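MccB protein (Escherichia coli, PDB 6OM4) adenylates the precursor peptide MccA with ATP, forming the phosphoramidate link in microcin C7 biosynthesis. Local coordinates at residues Asp111-Ala116 and Ser137-Ile142; Lys25-Glu30 and Lys73-Ile78; Asp242-Gly247 and Asn296-Leu301; Ile126-Ser131 and Val159-Asp164. All blocks are in the same frame, centred on the assembly; numbering follows the deposited sequence.

Contact 1. Residues Asp111-Ala116 and Ser137-Ile142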
# COMPACT_ATOMS: atom_id res chain seq x y z
N ASP A 111 -1.92 0.53 16.76
CA ASP A 111 -3.08 -0.05 17.40
C ASP A 111 -4.16 -0.37 16.36
O ASP A 111 -4.81 -1.41 16.41
CB ASP A 111 -3.62 0.92 18.46
CG ASP A 111 -4.86 0.46 19.19
OD1 ASP A 111 -4.74 -0.51 19.98
OD2 ASP A 111 -5.92 1.07 18.93
N LYS A 112 -4.33 0.49 15.36
CA LYS A 112 -5.28 0.23 14.30
C LYS A 112 -4.85 -0.97 13.46
O LYS A 112 -5.68 -1.77 13.07
CB LYS A 112 -5.51 1.47 13.44
CG LYS A 112 -6.23 2.58 14.16
CD LYS A 112 -6.18 3.90 13.49
CE LYS A 112 -6.72 4.99 14.39
NZ LYS A 112 -7.12 6.14 13.56
N LEU A 113 -3.53 -1.11 13.22
CA LEU A 113 -3.06 -2.25 12.43
C LEU A 113 -3.29 -3.54 13.23
O LEU A 113 -3.75 -4.51 12.67
CB LEU A 113 -1.58 -2.10 12.08
CG LEU A 113 -1.25 -0.88 11.21
CD1 LEU A 113 0.27 -0.74 11.08
CD2 LEU A 113 -1.89 -0.90 9.83
N LYS A 114 -2.95 -3.50 14.52
CA LYS A 114 -3.11 -4.67 15.39
C LYS A 114 -4.56 -5.16 15.40
O LYS A 114 -4.79 -6.36 15.52
CB LYS A 114 -2.64 -4.33 16.81
CG LYS A 114 -2.62 -5.53 17.74
CD LYS A 114 -2.16 -5.22 19.15
CE LYS A 114 -1.64 -6.45 19.88
NZ LYS A 114 -1.73 -6.30 21.35
N ASN A 115 -5.53 -4.24 15.34
CA ASN A 115 -6.96 -4.58 15.50
C ASN A 115 -7.60 -4.98 14.16
O ASN A 115 -8.77 -5.37 14.13
CB ASN A 115 -7.75 -3.42 16.11
CG ASN A 115 -7.49 -3.23 17.59
OD1 ASN A 115 -6.80 -4.04 18.22
ND2 ASN A 115 -8.02 -2.16 18.16
N ALA A 116 -6.85 -4.87 13.06
CA ALA A 116 -7.34 -5.10 11.71
C ALA A 116 -7.28 -6.58 11.30
O ALA A 116 -6.46 -7.36 11.79
CB ALA A 116 -6.50 -4.31 10.74
N SER A 137 4.51 -5.60 9.37
CA SER A 137 4.04 -4.30 9.83
C SER A 137 3.03 -4.44 10.97
O SER A 137 2.60 -3.45 11.53
CB SER A 137 3.51 -3.45 8.70
OG SER A 137 4.62 -2.95 7.95
N GLY A 138 2.65 -5.68 11.31
CA GLY A 138 1.80 -5.89 12.51
C GLY A 138 0.30 -5.86 12.28
O GLY A 138 -0.48 -5.70 13.26
N ILE A 139 -0.17 -6.09 11.05
CA ILE A 139 -1.58 -6.39 10.82
C ILE A 139 -1.94 -7.65 11.65
O ILE A 139 -1.29 -8.71 11.56
CB ILE A 139 -1.92 -6.61 9.33
CG1 ILE A 139 -1.84 -5.31 8.52
CG2 ILE A 139 -3.29 -7.26 9.19
CD1 ILE A 139 -3.03 -4.40 8.75
N GLY A 140 -2.97 -7.53 12.49
CA GLY A 140 -3.19 -8.49 13.57
C GLY A 140 -3.68 -9.85 13.08
O GLY A 140 -3.42 -10.86 13.74
N GLU A 141 -4.49 -9.87 12.02
CA GLU A 141 -5.13 -11.08 11.51
C GLU A 141 -5.10 -11.10 9.99
O GLU A 141 -5.62 -10.21 9.36
CB GLU A 141 -6.57 -11.23 11.99
CG GLU A 141 -7.06 -12.65 11.84
CD GLU A 141 -8.46 -12.93 12.36
OE1 GLU A 141 -9.01 -12.07 13.11
OE2 GLU A 141 -8.99 -14.02 12.02
N ILE A 142 -4.50 -12.16 9.44
CA ILE A 142 -4.37 -12.36 8.03
C ILE A 142 -5.03 -13.71 7.66
O ILE A 142 -4.73 -14.77 8.25
CB ILE A 142 -2.90 -12.31 7.59
CG1 ILE A 142 -2.24 -10.97 7.98
CG2 ILE A 142 -2.80 -12.60 6.11
CD1 ILE A 142 -0.78 -10.87 7.54

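Contact 2. Residues Lys25-Glu30 and Lys73-Ile78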
# COMPACT_ATOMS: atom_id res chain seq x y z
N LYS A 25 8.80 15.76 1.91
CA LYS A 25 8.79 17.05 2.65
C LYS A 25 10.17 17.73 2.68
O LYS A 25 10.35 18.76 3.33
CB LYS A 25 8.26 16.82 4.07
CG LYS A 25 6.76 16.57 4.08
CD LYS A 25 6.26 16.13 5.40
CE LYS A 25 4.98 15.33 5.31
NZ LYS A 25 5.26 13.95 4.87
N GLU A 26 11.14 17.20 1.93
CA GLU A 26 12.46 17.86 1.86
C GLU A 26 12.28 19.31 1.39
O GLU A 26 11.53 19.57 0.47
CB GLU A 26 13.36 17.08 0.90
CG GLU A 26 14.67 17.76 0.54
CD GLU A 26 15.24 17.30 -0.80
OE1 GLU A 26 16.15 16.47 -0.73
OE2 GLU A 26 14.73 17.75 -1.87
N GLN A 27 12.93 20.24 2.08
CA GLN A 27 12.85 21.65 1.73
C GLN A 27 14.22 22.19 1.33
O GLN A 27 15.21 22.03 2.06
CB GLN A 27 12.40 22.44 2.95
CG GLN A 27 11.03 22.02 3.44
CD GLN A 27 9.99 22.35 2.41
OE1 GLN A 27 10.03 23.41 1.79
NE2 GLN A 27 9.04 21.43 2.22
N TYR A 28 14.26 22.86 0.17
CA TYR A 28 15.40 23.63 -0.20
C TYR A 28 15.19 25.06 0.31
O TYR A 28 14.18 25.71 -0.05
CB TYR A 28 15.62 23.60 -1.72
CG TYR A 28 16.73 24.50 -2.22
CD1 TYR A 28 18.04 24.34 -1.82
CD2 TYR A 28 16.46 25.52 -3.13
CE1 TYR A 28 19.06 25.17 -2.26
CE2 TYR A 28 17.47 26.36 -3.60
CZ TYR A 28 18.77 26.18 -3.17
OH TYR A 28 19.78 26.98 -3.63
N VAL A 29 16.17 25.55 1.07
CA VAL A 29 16.19 26.91 1.60
C VAL A 29 17.34 27.66 0.95
O VAL A 29 18.47 27.42 1.25
CB VAL A 29 16.34 26.85 3.13
CG1 VAL A 29 16.19 28.21 3.77
CG2 VAL A 29 15.32 25.90 3.72
N GLU A 30 17.01 28.55 0.02
CA GLU A 30 18.02 29.25 -0.77
C GLU A 30 18.76 30.26 0.11
O GLU A 30 19.97 30.52 -0.07
CB GLU A 30 17.35 29.90 -1.98
CG GLU A 30 18.11 31.07 -2.59
CD GLU A 30 19.36 30.74 -3.38
OE1 GLU A 30 19.79 29.57 -3.31
OE2 GLU A 30 19.90 31.65 -4.05
N LYS A 73 7.86 22.62 12.31
CA LYS A 73 6.60 22.03 12.68
C LYS A 73 5.75 21.64 11.47
O LYS A 73 5.12 20.57 11.46
CB LYS A 73 5.76 23.02 13.49
CG LYS A 73 6.09 23.17 14.97
CD LYS A 73 4.96 23.92 15.68
CE LYS A 73 4.02 23.01 16.44
NZ LYS A 73 3.73 21.78 15.67
N GLU A 74 5.63 22.55 10.49
CA GLU A 74 4.68 22.33 9.39
C GLU A 74 5.16 21.20 8.47
O GLU A 74 4.38 20.67 7.69
CB GLU A 74 4.43 23.65 8.64
CG GLU A 74 5.57 24.05 7.73
CD GLU A 74 5.44 25.45 7.13
OE1 GLU A 74 4.42 26.12 7.40
OE2 GLU A 74 6.40 25.88 6.41
N ASN A 75 6.44 20.84 8.57
CA ASN A 75 6.99 19.69 7.84
C ASN A 75 7.09 18.43 8.73
O ASN A 75 7.62 17.43 8.27
CB ASN A 75 8.34 20.08 7.24
CG ASN A 75 8.18 21.10 6.13
OD1 ASN A 75 7.66 20.78 5.07
ND2 ASN A 75 8.61 22.31 6.37
N PHE A 76 6.61 18.48 9.98
CA PHE A 76 6.72 17.36 10.96
C PHE A 76 8.19 16.99 11.22
O PHE A 76 8.48 15.86 11.66
CB PHE A 76 5.84 16.17 10.55
CG PHE A 76 4.48 16.62 10.11
CD1 PHE A 76 3.66 17.28 11.00
CD2 PHE A 76 4.07 16.45 8.82
CE1 PHE A 76 2.43 17.76 10.60
CE2 PHE A 76 2.81 16.88 8.42
CZ PHE A 76 2.01 17.56 9.31
N PHE A 77 9.10 17.97 11.10
CA PHE A 77 10.50 17.76 11.46
C PHE A 77 10.68 17.80 12.98
O PHE A 77 11.52 17.10 13.55
CB PHE A 77 11.38 18.78 10.77
CG PHE A 77 11.39 18.72 9.26
CD1 PHE A 77 11.10 17.55 8.58
CD2 PHE A 77 11.78 19.83 8.54
CE1 PHE A 77 11.18 17.50 7.19
CE2 PHE A 77 11.85 19.78 7.15
CZ PHE A 77 11.56 18.61 6.48
N ILE A 78 9.89 18.65 13.63
CA ILE A 78 9.72 18.55 15.08
C ILE A 78 8.30 18.06 15.35
O ILE A 78 7.35 18.45 14.64
CB ILE A 78 10.07 19.86 15.84
CG1 ILE A 78 9.19 21.03 15.44
CG2 ILE A 78 11.56 20.20 15.72
CD1 ILE A 78 9.38 22.22 16.34

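Contact 3. Residues Asp242-Gly247 and Asn296-Leu301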
# COMPACT_ATOMS: atom_id res chain seq x y z
N ASP A 242 4.34 -6.35 -18.52
CA ASP A 242 5.46 -5.57 -17.97
C ASP A 242 5.02 -4.27 -17.26
O ASP A 242 5.88 -3.52 -16.81
CB ASP A 242 6.43 -5.23 -19.12
CG ASP A 242 5.73 -4.75 -20.38
OD1 ASP A 242 5.34 -3.62 -20.40
OD2 ASP A 242 5.54 -5.55 -21.31
N ILE A 243 3.72 -4.00 -17.15
CA ILE A 243 3.20 -2.86 -16.41
C ILE A 243 2.68 -3.32 -15.06
O ILE A 243 1.73 -4.10 -14.98
CB ILE A 243 2.08 -2.12 -17.17
CG1 ILE A 243 2.55 -1.58 -18.52
CG2 ILE A 243 1.52 -1.02 -16.29
CD1 ILE A 243 1.41 -1.00 -19.34
N ALA A 244 3.24 -2.75 -13.99
CA ALA A 244 2.77 -3.00 -12.62
C ALA A 244 1.48 -2.19 -12.41
O ALA A 244 1.45 -1.03 -12.81
CB ALA A 244 3.83 -2.56 -11.65
N VAL A 245 0.44 -2.81 -11.86
CA VAL A 245 -0.84 -2.13 -11.63
C VAL A 245 -1.25 -2.25 -10.16
O VAL A 245 -1.21 -3.33 -9.58
CB VAL A 245 -1.95 -2.66 -12.55
CG1 VAL A 245 -3.31 -2.02 -12.23
CG2 VAL A 245 -1.58 -2.44 -14.01
N PHE A 246 -1.73 -1.14 -9.57
CA PHE A 246 -2.39 -1.28 -8.27
C PHE A 246 -3.52 -0.29 -8.24
O PHE A 246 -3.48 0.71 -8.93
CB PHE A 246 -1.45 -1.08 -7.06
CG PHE A 246 -0.96 0.32 -6.81
CD1 PHE A 246 -0.06 0.93 -7.66
CD2 PHE A 246 -1.38 1.05 -5.70
CE1 PHE A 246 0.43 2.21 -7.41
CE2 PHE A 246 -0.93 2.34 -5.48
CZ PHE A 246 -0.02 2.92 -6.33
N GLY A 247 -4.52 -0.65 -7.45
CA GLY A 247 -5.78 0.03 -7.48
C GLY A 247 -6.76 -0.61 -8.45
O GLY A 247 -6.44 -1.49 -9.28
N ASN A 296 6.77 -7.18 -7.83
CA ASN A 296 7.13 -6.65 -6.50
C ASN A 296 6.72 -5.18 -6.35
O ASN A 296 6.35 -4.76 -5.27
CB ASN A 296 8.62 -6.82 -6.22
CG ASN A 296 9.06 -8.27 -6.16
OD1 ASN A 296 10.21 -8.55 -5.76
ND2 ASN A 296 8.18 -9.20 -6.50
N VAL A 297 6.81 -4.38 -7.42
CA VAL A 297 6.39 -2.97 -7.38
C VAL A 297 4.89 -2.89 -7.09
O VAL A 297 4.43 -2.10 -6.24
CB VAL A 297 6.72 -2.26 -8.72
CG1 VAL A 297 6.00 -0.93 -8.84
CG2 VAL A 297 8.22 -2.05 -8.89
N ALA A 298 4.11 -3.69 -7.82
CA ALA A 298 2.67 -3.68 -7.68
C ALA A 298 2.27 -4.08 -6.26
O ALA A 298 1.39 -3.44 -5.61
CB ALA A 298 2.01 -4.60 -8.67
N ALA A 299 2.88 -5.18 -5.82
CA ALA A 299 2.61 -5.69 -4.49
C ALA A 299 2.97 -4.65 -3.43
O ALA A 299 2.21 -4.42 -2.50
CB ALA A 299 3.34 -6.99 -4.24
N ALA A 300 4.13 -4.01 -3.56
CA ALA A 300 4.62 -3.06 -2.56
C ALA A 300 3.63 -1.90 -2.42
O ALA A 300 3.23 -1.55 -1.30
CB ALA A 300 5.97 -2.53 -2.95
N LEU A 301 3.25 -1.30 -3.55
CA LEU A 301 2.39 -0.15 -3.47
C LEU A 301 0.97 -0.54 -3.03
O LEU A 301 0.31 0.27 -2.34
CB LEU A 301 2.42 0.57 -4.81
CG LEU A 301 3.76 1.25 -5.08
CD1 LEU A 301 3.89 1.67 -6.54
CD2 LEU A 301 3.91 2.44 -4.12

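Contact 4. Residues Ile126-Ser131 and Val159-Asp164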
# COMPACT_ATOMS: atom_id res chain seq x y z
N ILE A 126 1.69 -11.66 -6.18
CA ILE A 126 1.23 -10.49 -5.45
C ILE A 126 0.95 -10.85 -3.99
O ILE A 126 1.38 -10.14 -3.05
CB ILE A 126 0.02 -9.85 -6.14
CG1 ILE A 126 0.40 -9.33 -7.53
CG2 ILE A 126 -0.63 -8.81 -5.25
CD1 ILE A 126 1.42 -8.25 -7.59
N GLY A 127 0.24 -11.95 -3.77
CA GLY A 127 -0.15 -12.34 -2.43
C GLY A 127 1.02 -12.57 -1.50
O GLY A 127 0.99 -12.22 -0.31
N ASN A 128 2.09 -13.21 -2.00
CA ASN A 128 3.27 -13.44 -1.24
C ASN A 128 3.84 -12.12 -0.71
O ASN A 128 4.15 -11.99 0.45
CB ASN A 128 4.37 -14.11 -2.07
CG ASN A 128 4.43 -15.61 -1.95
OD1 ASN A 128 5.44 -16.16 -1.50
ND2 ASN A 128 3.40 -16.30 -2.41
N HIS A 129 4.00 -11.15 -1.60
CA HIS A 129 4.70 -9.95 -1.25
C HIS A 129 3.85 -9.05 -0.36
O HIS A 129 4.38 -8.48 0.59
CB HIS A 129 5.16 -9.20 -2.50
CG HIS A 129 6.53 -9.62 -2.91
ND1 HIS A 129 6.78 -10.71 -3.72
CD2 HIS A 129 7.72 -9.13 -2.57
CE1 HIS A 129 8.09 -10.84 -3.86
NE2 HIS A 129 8.69 -9.90 -3.16
N VAL A 130 2.55 -8.98 -0.63
CA VAL A 130 1.66 -8.17 0.22
C VAL A 130 1.59 -8.78 1.62
O VAL A 130 1.71 -8.05 2.62
CB VAL A 130 0.25 -8.05 -0.40
CG1 VAL A 130 -0.77 -7.40 0.55
CG2 VAL A 130 0.30 -7.31 -1.71
N SER A 131 1.33 -10.08 1.70
CA SER A 131 1.15 -10.73 3.02
C SER A 131 2.35 -10.49 3.95
O SER A 131 2.16 -10.25 5.14
CB SER A 131 0.80 -12.20 2.90
OG SER A 131 1.91 -12.98 2.48
N VAL A 159 8.16 -15.14 -3.06
CA VAL A 159 9.38 -15.00 -2.31
C VAL A 159 9.37 -15.84 -1.03
O VAL A 159 10.40 -16.12 -0.51
CB VAL A 159 9.64 -13.51 -2.01
CG1 VAL A 159 8.60 -12.88 -1.11
CG2 VAL A 159 11.04 -13.32 -1.47
N LEU A 160 8.18 -16.20 -0.52
CA LEU A 160 8.15 -16.99 0.69
C LEU A 160 8.37 -18.49 0.46
O LEU A 160 8.60 -19.23 1.48
CB LEU A 160 6.83 -16.76 1.39
CG LEU A 160 6.53 -15.31 1.75
CD1 LEU A 160 5.15 -15.25 2.37
CD2 LEU A 160 7.58 -14.74 2.69
N PHE A 161 8.51 -18.91 -0.81
CA PHE A 161 8.61 -20.32 -1.17
C PHE A 161 10.07 -20.68 -1.48
O PHE A 161 10.79 -19.92 -2.09
CB PHE A 161 7.72 -20.68 -2.35
CG PHE A 161 6.24 -20.38 -2.20
CD1 PHE A 161 5.66 -20.36 -0.95
CD2 PHE A 161 5.44 -20.15 -3.31
CE1 PHE A 161 4.30 -20.08 -0.81
CE2 PHE A 161 4.10 -19.84 -3.17
CZ PHE A 161 3.53 -19.82 -1.92
N SER A 162 10.45 -21.87 -1.05
CA SER A 162 11.80 -22.45 -1.33
C SER A 162 11.66 -23.71 -2.20
O SER A 162 10.53 -24.23 -2.43
CB SER A 162 12.47 -22.75 -0.02
OG SER A 162 12.77 -21.53 0.63
N GLU A 163 12.80 -24.23 -2.68
CA GLU A 163 12.78 -25.39 -3.52
C GLU A 163 12.13 -26.55 -2.77
O GLU A 163 11.45 -27.37 -3.41
CB GLU A 163 14.18 -25.81 -3.97
CG GLU A 163 14.77 -24.88 -5.00
CD GLU A 163 16.22 -25.18 -5.33
OE1 GLU A 163 16.85 -25.97 -4.57
OE2 GLU A 163 16.74 -24.61 -6.32
N ASP A 164 12.41 -26.64 -1.46
CA ASP A 164 11.92 -27.73 -0.60
C ASP A 164 10.40 -27.69 -0.45
O ASP A 164 9.81 -28.68 0.06
CB ASP A 164 12.47 -27.69 0.83
CG ASP A 164 13.45 -28.81 1.08
OD1 ASP A 164 14.49 -28.85 0.38
OD2 ASP A 164 13.14 -29.68 1.93

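Contact 1. Residues Asp111-Ala116 and Ser137-Ile142
S137 and G138 meet L113 and K114 where helix 125-136 ends in a Schellman motif, within the Rossmann-type fold of the ThiF family. S137 O lies 3.6 Å from L113 CD1. The S137 hydroxyl is engaged elsewhere, with N95. G138 takes the positive phi of the motif, and its O receives a C-H contact from K114 CA at 3.5 Å. I139 comes next. Its CG1 stands anti to the carbonyl carbon (chi1 -70°), and CD1 beyond it touches L113 CD2 at 3.8 Å. The two side chains cross at about a right angle. The same I139 CD1 also reaches A116 CB, 4.0 Å away. I310 of helix 292-311 packs on L113, A116 and I139. G140 has no side chain, and its CA sits only 3.3 Å from K114 O. G140 N donates to L113 O at 3.1 Å. That oxygen also accepts from A116 N, and the two donors arrive from opposite faces of its carbonyl plane. E141 opens strand 141-146 and pairs with V118 of strand 117-121. Its CB lies 3.9 Å from A116 O, and the same oxygen takes a weak bond from E141 N at 3.2 Å.

Contact 2. Residues Lys25-Glu30 and Lys73-Ile78
K25 packs on N75, F76 and F77 in the turn after helix 62-74, and has more surface buried here than any other residue. Its CD is 3.4 Å from the backbone O of N75. Its CE comes to the edge of the F76 ring, in the ring plane, 3.8 Å from F76 CD2. The chain then bends at its end (chi4 77°), and NZ has its partners elsewhere: a cation-pi contact with Y102 and a weak bond to S101 O. N75 is the second main residue. The N75 and Q27 side chains cross at a slant, their amide planes 30° apart, and Q27 CG is 3.8 Å from N75 ND2. That ND2 bonds back to F71 O in the helix. F77 is the third. Its CZ touches K25 O at 3.4 Å, and N75 CB sits over the centre of its ring. K25 O also accepts from Q27 NE2 at 3.2 Å, with the donor above the carbonyl plane. F76 has positive phi and forms the Schellman motif that ends the helix. The contact thus sets the edge strand 27-29, which pairs with strand 17-20, against the turn between helix 62-74 and strand 78-80. F71, L72 and V20 pack around it.

Contact 3. Residues Asp242-Gly247 and Asn296-Leu301
The F246 ring carries L301 on one face. L301 CB stands over the centre of the F246 ring, 3.6 Å from its centroid and 6° off the normal, a CH-pi contact. L301 CD1 reaches the same ring at F246 CE1, 3.6 Å away. L301 O is 3.8 Å from F246 CD2. F246 CG lies between the backbone N and the carbonyl carbon (chi1 70°). I323 and I325 of strand 321-326 and L317 of a nearby loop also touch F246.

Small residues bring the backbones together further back along the strand. A244 CB points at the helix and meets V297 CG1 at 3.9 Å and A298 CB at 4.0 Å. A298 CB in turn lies 3.6 Å from V245 O. The side chain of V245 points away from the helix. It packs on the bound peptide, as does that of I243.

The segment axes approach to 6.9 Å and run nearly parallel, 16° apart. The contact is apolar packing of side chains and backbone. The strand's backbone bonds run to its neighbours in the sheet: A244 and F246 pair with strand 321-326, V245 with strand 234-240. On the far side of the helix, H129 and V130 of helix 125-136 cover A299. A298 is about 5 Å, between side chains, from the ATP-binding residue Y239. This is the helix-on-sheet layering of the Rossmann-type ThiF fold, here on its antiparallel part.

Contact 4. Residues Ile126-Ser131 and Val159-Asp164
N128 has chi1 at -95°, away from the usual staggered values, and chi2 then turns OD1 toward L160. V159 holds CG1 between its backbone N and carbonyl carbon (chi1 65°), where it meets the H129 ring. Helix 125-136 follows strand 117-121 in the Rossmann-type fold of the ThiF family, and the loop 159-164 packs on it; G127 belongs to its probable GxGxxG motif. L160 N donates to N128 OD1 at 2.9 Å. The bond is fairly straight at 155° and lies in the carbonyl plane of the amide. L160 CB is close to the same oxygen, 3.3 Å from N128 OD1.

The other amide atom is fixed too. N128 ND2 bonds to G124 O, and G124 lines the pyrophosphate pocket. F161 flanks the group: its ring stands nearly perpendicular to the amide plane. N128 OD1 lies 4.0 Å above the plane of the F161 ring, over its centre, and N128 ND2 is 3.6 Å from F161 CZ. F161 also packs against K170, an ATP-binding residue. The amide thus joins the helix, the glycine-rich turn and the loop before helix 170-181.

H129 and V159 form a second patch. V159 CG1 lies over one face of the imidazole, 3.7 Å from the H129 ring centroid and offset toward the rim; the two side chains cross at about a right angle. About one turn beyond N128, L160 CD1 comes 4.0 Å from S131 OG.

How the contacts relate
From the N terminus, contact 2 closes first. It joins edge strand 27-29 to the end of helix 62-74, and stands apart from the others, about 15 Å at the nearest atoms from contacts 1 and 3. Contacts 1 and 4 follow and cross, since 126-131 falls between the segments of contact 1 while 159-164 comes after both. Contact 4 joins the first half of helix 125-136 to the loop before helix 170-181; contact 1 joins the turn after it to helix 106-114. They touch where I142 packs on S131. Contact 3 comes last and closes the loop from strand 243-250 to helix 292-311. That helix packs on helix 125-136, so contacts 3 and 4 touch.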